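Toll-receptor-related 2 (Hydra vulgaris, PDB 4W8H) is a transmembrane Toll-related receptor whose TIR domain, the part crystallised here, probably relays signals by associating with other TIR domains. Local coordinates at residues Thr22-Leu27 / Ile32-Asn37; Glu28-Lys33 / Asn121-Ile126. All coordinates share one frame; numbering follows the deposited sequence. Where two conformers were deposited one is given.

Interactions 1 and 2 are consecutive along helix 16-29 and its exit turn and share I32; their centres lie about 9 Å apart. Interaction 1 lays the helix against edge strand 34-35 of the parallel sheet, while interaction 2 brings the turn that follows up to helix 115-127. L27 joins them: its CD2, which packs on I32 in interaction 1, is 3.6 Å from I126 CD1 and 3.8 Å from F123 CE1 of interaction 2. One turn earlier on each helix, L23 CD1 meets L122 CD2 at 3.7 Å. Beyond strand 34-35 lies the BB-loop region, which in relatives contributes to TIR-TIR recognition. The contacts are scaffold packing, though D125 OD2 hydrogen-bonds to the bound peptide.

Interaction 1: residues Thr22-Leu27 / Ile32-Asn37; sequences TLVFKL and IKTFVN. Unlike the reference sequence in segment 22-27: K26 (reference Glu), L27 (reference Val).
L27 meets I32 and T34 where helix 16-29 hands over to strand 34-35, the second half of the first beta-alpha-beta crossover of this flavodoxin-like TIR domain. The tight end is at the turn. There I32 N donates to L27 O (3.0 Å, N-H...O angle 154°), the six-to-one bond of a Schellman motif, and this brings I32 CB to 3.3 Å from L27 O. The two side chains then run over each other obliquely, L27 CD2 reaching I32 CD1 at 3.8 Å with I32 CG2 only slightly farther off. T34 lies across L27 at about a right angle and rests its OG1 on L27 CB at 3.7 Å. One turn earlier the packing is slacker: V24 CG2 only just reaches T34 CG2 (4.4 Å) and V36 CG2 (4.5 Å), as the strand diverges from the helix axis. I9 of strand 5-10 lies against L27 and T34, and helix 115-127 covers L27 with I126 and I32 with F123, so the close-packed part is buried between sheet and helix, whereas K33 points away from helix 16-29 and is exposed. With chi1 at -52°, T34 places its methyl anti to the backbone N and its hydroxyl anti to the carbonyl carbon; this turn lets OG1 donate a hydrogen bond to I32 O at 3.2 Å, from above the carbonyl plane and 59° out of it.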
# COMPACT_ATOMS: atom_id res chain seq x y z
N THR A 22 4.75 -9.87 -7.18
CA THR A 22 3.35 -9.99 -7.60
C THR A 22 2.67 -8.64 -7.68
O THR A 22 2.23 -8.23 -8.75
CB THR A 22 2.58 -10.99 -6.70
OG1 THR A 22 3.19 -12.28 -6.80
CG2 THR A 22 1.10 -11.08 -7.11
N LEU A 23 2.59 -7.92 -6.56
CA LEU A 23 1.83 -6.67 -6.56
C LEU A 23 2.46 -5.59 -7.43
O LEU A 23 1.80 -5.03 -8.33
CB LEU A 23 1.67 -6.22 -5.10
CG LEU A 23 0.98 -4.87 -4.88
CD1 LEU A 23 -0.41 -4.85 -5.38
CD2 LEU A 23 1.06 -4.48 -3.42
N VAL A 24 3.73 -5.25 -7.17
CA VAL A 24 4.35 -4.19 -7.98
C VAL A 24 4.44 -4.61 -9.44
O VAL A 24 4.16 -3.83 -10.34
CB VAL A 24 5.75 -3.84 -7.43
CG1 VAL A 24 6.52 -2.96 -8.38
CG2 VAL A 24 5.65 -3.17 -6.08
N PHE A 25 4.84 -5.85 -9.68
CA PHE A 25 4.92 -6.40 -11.03
C PHE A 25 3.63 -6.19 -11.78
O PHE A 25 3.65 -5.69 -12.91
CB PHE A 25 5.26 -7.88 -10.92
CG PHE A 25 5.47 -8.59 -12.24
CD1 PHE A 25 6.57 -8.31 -13.01
CD2 PHE A 25 4.62 -9.58 -12.64
CE1 PHE A 25 6.80 -9.00 -14.20
CE2 PHE A 25 4.84 -10.28 -13.83
CZ PHE A 25 5.93 -9.97 -14.59
N LYS A 26 2.51 -6.55 -11.19
CA LYS A 26 1.22 -6.42 -11.87
C LYS A 26 0.80 -4.98 -12.05
O LYS A 26 0.23 -4.61 -13.09
CB LYS A 26 0.18 -7.23 -11.16
CG LYS A 26 0.31 -8.71 -11.51
CD LYS A 26 -0.85 -9.52 -11.04
CE LYS A 26 -2.18 -9.12 -11.67
NZ LYS A 26 -2.21 -9.04 -13.15
N LEU A 27 1.04 -4.15 -11.03
CA LEU A 27 0.68 -2.74 -11.15
C LEU A 27 1.42 -2.10 -12.30
O LEU A 27 0.81 -1.41 -13.13
CB LEU A 27 1.00 -2.02 -9.83
CG LEU A 27 0.07 -2.28 -8.65
CD1 LEU A 27 0.75 -1.82 -7.35
CD2 LEU A 27 -1.27 -1.60 -8.79
N ILE A 32 0.33 1.34 -14.16
CA ILE A 32 0.18 2.11 -12.94
C ILE A 32 1.56 2.48 -12.42
O ILE A 32 2.42 1.64 -12.21
CB ILE A 32 -0.66 1.31 -11.92
CG1 ILE A 32 -2.10 1.14 -12.48
CG2 ILE A 32 -0.63 2.00 -10.53
CD1 ILE A 32 -2.96 0.14 -11.74
N LYS A 33 1.76 3.77 -12.18
CA LYS A 33 3.04 4.32 -11.75
C LYS A 33 3.14 4.13 -10.23
O LYS A 33 2.27 4.60 -9.48
CB LYS A 33 3.13 5.81 -12.09
CG LYS A 33 2.96 6.13 -13.55
CD LYS A 33 3.01 7.67 -13.81
CE LYS A 33 1.80 8.42 -13.21
NZ LYS A 33 1.78 9.91 -13.47
N THR A 34 4.16 3.41 -9.80
CA THR A 34 4.28 2.94 -8.43
C THR A 34 5.55 3.43 -7.77
O THR A 34 6.64 3.32 -8.34
CB THR A 34 4.21 1.41 -8.45
OG1 THR A 34 3.05 0.98 -9.18
CG2 THR A 34 4.16 0.81 -7.11
N PHE A 35 5.43 3.96 -6.55
CA PHE A 35 6.59 4.27 -5.70
C PHE A 35 6.89 3.05 -4.85
O PHE A 35 6.03 2.57 -4.12
CB PHE A 35 6.31 5.47 -4.79
CG PHE A 35 7.52 5.98 -4.07
CD1 PHE A 35 8.08 5.24 -3.04
CD2 PHE A 35 8.09 7.19 -4.40
CE1 PHE A 35 9.21 5.70 -2.37
CE2 PHE A 35 9.21 7.66 -3.71
CZ PHE A 35 9.76 6.92 -2.71
N VAL A 36 8.11 2.57 -4.96
CA VAL A 36 8.56 1.40 -4.20
C VAL A 36 9.88 1.70 -3.57
O VAL A 36 10.85 2.07 -4.26
CB VAL A 36 8.62 0.12 -5.02
CG1 VAL A 36 9.45 0.31 -6.25
CG2 VAL A 36 9.12 -1.04 -4.19
N ASN A 37 9.94 1.54 -2.26
CA ASN A 37 11.08 1.98 -1.50
C ASN A 37 12.41 1.49 -2.01
O ASN A 37 13.35 2.28 -2.08
CB ASN A 37 10.94 1.66 -0.02
CG ASN A 37 10.58 0.21 0.27
OD1 ASN A 37 10.51 -0.68 -0.62
ND2 ASN A 37 10.33 -0.05 1.54

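Interaction 2: residues Glu28-Lys33 / Asn121-Ile126; sequences ERAGIK and NLFRDI
A30 sets its methyl over one face of the F123 ring, a CH-pi contact in which CB is 4.1 Å from the ring centroid and 20° off the ring normal. The displacement is toward the CE2-CZ rim, CE2 being the nearest ring atom at 3.9 Å. F123 reaches this position with CG beside its backbone N (chi1 -66°), which carries the ring across to the turn after helix 16-29. At the other side of the ring's outline I32 CD1 approaches CD1 of F123 obliquely, at 3.7 Å; the extended outer bond of the isoleucine (chi2 168°) projects that methyl to the helix. Its other branch, CG2, meets I126 CG2 at 3.9 Å, methyl to methyl. An alanine in place of F123 would probably leave the A30 methyl without its ring face, cost I32 CD1 one neighbour and open a gap between turn and helix. The turn is fixed by its Schellman geometry, G31 having positive phi and its N bonding E28 O at 3.0 Å. R127 NH2, next on helix 115-127, adds a hydrogen bond to A30 O. L27 of helix 16-29 also touches F123 and I126, and I126 packs on V7 of strand 5-10 and I88 of strand 87-91.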
# COMPACT_ATOMS: atom_id res chain seq x y z
N GLU A 28 2.72 -2.33 -12.40
CA GLU A 28 3.53 -1.69 -13.42
C GLU A 28 3.15 -2.21 -14.80
O GLU A 28 3.11 -1.45 -15.78
CB GLU A 28 5.02 -1.82 -13.07
CG GLU A 28 5.38 -0.98 -11.83
CD GLU A 28 6.85 -0.88 -11.57
OE1 GLU A 28 7.61 -1.82 -11.87
OE2 GLU A 28 7.24 0.17 -11.03
N ARG A 29 2.84 -3.50 -14.89
CA ARG A 29 2.40 -4.05 -16.20
C ARG A 29 1.09 -3.42 -16.67
O ARG A 29 0.84 -3.30 -17.87
CB ARG A 29 2.27 -5.57 -16.12
CG ARG A 29 3.63 -6.25 -16.16
CD ARG A 29 3.55 -7.72 -15.85
NE ARG A 29 2.80 -8.44 -16.86
CZ ARG A 29 3.33 -9.04 -17.93
NH1 ARG A 29 4.64 -9.02 -18.11
NH2 ARG A 29 2.55 -9.68 -18.80
N ALA A 30 0.26 -3.04 -15.70
CA ALA A 30 -1.05 -2.43 -15.96
C ALA A 30 -0.93 -0.92 -16.23
O ALA A 30 -1.95 -0.25 -16.38
CB ALA A 30 -2.01 -2.68 -14.77
N GLY A 31 0.30 -0.40 -16.30
CA GLY A 31 0.52 1.00 -16.54
C GLY A 31 0.37 1.92 -15.35
O GLY A 31 0.30 3.14 -15.51
N ILE A 32 0.33 1.34 -14.16
CA ILE A 32 0.18 2.11 -12.94
C ILE A 32 1.56 2.48 -12.42
O ILE A 32 2.42 1.64 -12.21
CB ILE A 32 -0.66 1.31 -11.92
CG1 ILE A 32 -2.10 1.14 -12.48
CG2 ILE A 32 -0.63 2.00 -10.53
CD1 ILE A 32 -2.96 0.14 -11.74
N LYS A 33 1.76 3.77 -12.18
CA LYS A 33 3.04 4.32 -11.75
C LYS A 33 3.14 4.13 -10.23
O LYS A 33 2.27 4.60 -9.48
CB LYS A 33 3.13 5.81 -12.09
CG LYS A 33 2.96 6.13 -13.55
CD LYS A 33 3.01 7.67 -13.81
CE LYS A 33 1.80 8.42 -13.21
NZ LYS A 33 1.78 9.91 -13.47
N ASN A 121 -10.69 -5.07 -8.78
CA ASN A 121 -11.08 -4.08 -7.78
C ASN A 121 -9.95 -3.11 -7.44
O ASN A 121 -10.16 -1.91 -7.32
CB ASN A 121 -11.55 -4.78 -6.49
CG ASN A 121 -12.87 -5.51 -6.66
OD1 ASN A 121 -13.59 -5.34 -7.65
ND2 ASN A 121 -13.18 -6.35 -5.69
N LEU A 122 -8.75 -3.65 -7.29
CA LEU A 122 -7.60 -2.82 -6.98
C LEU A 122 -7.36 -1.80 -8.11
O LEU A 122 -7.22 -0.59 -7.87
CB LEU A 122 -6.37 -3.71 -6.79
CG LEU A 122 -5.07 -2.98 -6.50
CD1 LEU A 122 -5.16 -2.10 -5.21
CD2 LEU A 122 -3.92 -3.94 -6.34
N PHE A 123 -7.29 -2.29 -9.34
CA PHE A 123 -6.96 -1.40 -10.44
C PHE A 123 -8.07 -0.37 -10.63
O PHE A 123 -7.81 0.78 -10.96
CB PHE A 123 -6.76 -2.18 -11.74
CG PHE A 123 -5.57 -3.09 -11.75
CD1 PHE A 123 -4.57 -3.07 -10.80
CD2 PHE A 123 -5.52 -4.08 -12.69
CE1 PHE A 123 -3.52 -3.95 -10.82
CE2 PHE A 123 -4.47 -4.97 -12.74
CZ PHE A 123 -3.47 -4.91 -11.80
N ARG A 124 -9.32 -0.75 -10.44
CA ARG A 124 -10.44 0.18 -10.59
C ARG A 124 -10.34 1.33 -9.60
O ARG A 124 -10.60 2.49 -9.93
CB ARG A 124 -11.75 -0.59 -10.42
CG ARG A 124 -13.00 0.22 -10.65
CD ARG A 124 -14.20 -0.55 -10.18
NE ARG A 124 -14.50 -1.71 -11.01
CZ ARG A 124 -14.70 -2.95 -10.58
NH1 ARG A 124 -15.00 -3.87 -11.47
NH2 ARG A 124 -14.65 -3.29 -9.29
N ASP A 125 -9.97 1.00 -8.37
CA ASP A 125 -9.87 2.06 -7.38
C ASP A 125 -8.75 3.02 -7.70
O ASP A 125 -8.90 4.26 -7.57
CB ASP A 125 -9.71 1.56 -5.96
CG ASP A 125 -9.87 2.69 -4.95
OD1 ASP A 125 -10.99 3.22 -4.86
OD2 ASP A 125 -8.91 3.08 -4.32
N ILE A 126 -7.61 2.47 -8.10
CA ILE A 126 -6.46 3.28 -8.42
C ILE A 126 -6.80 4.21 -9.58
O ILE A 126 -6.46 5.40 -9.55
CB ILE A 126 -5.26 2.40 -8.75
CG1 ILE A 126 -4.88 1.64 -7.47
CG2 ILE A 126 -4.11 3.24 -9.34
CD1 ILE A 126 -3.80 0.64 -7.66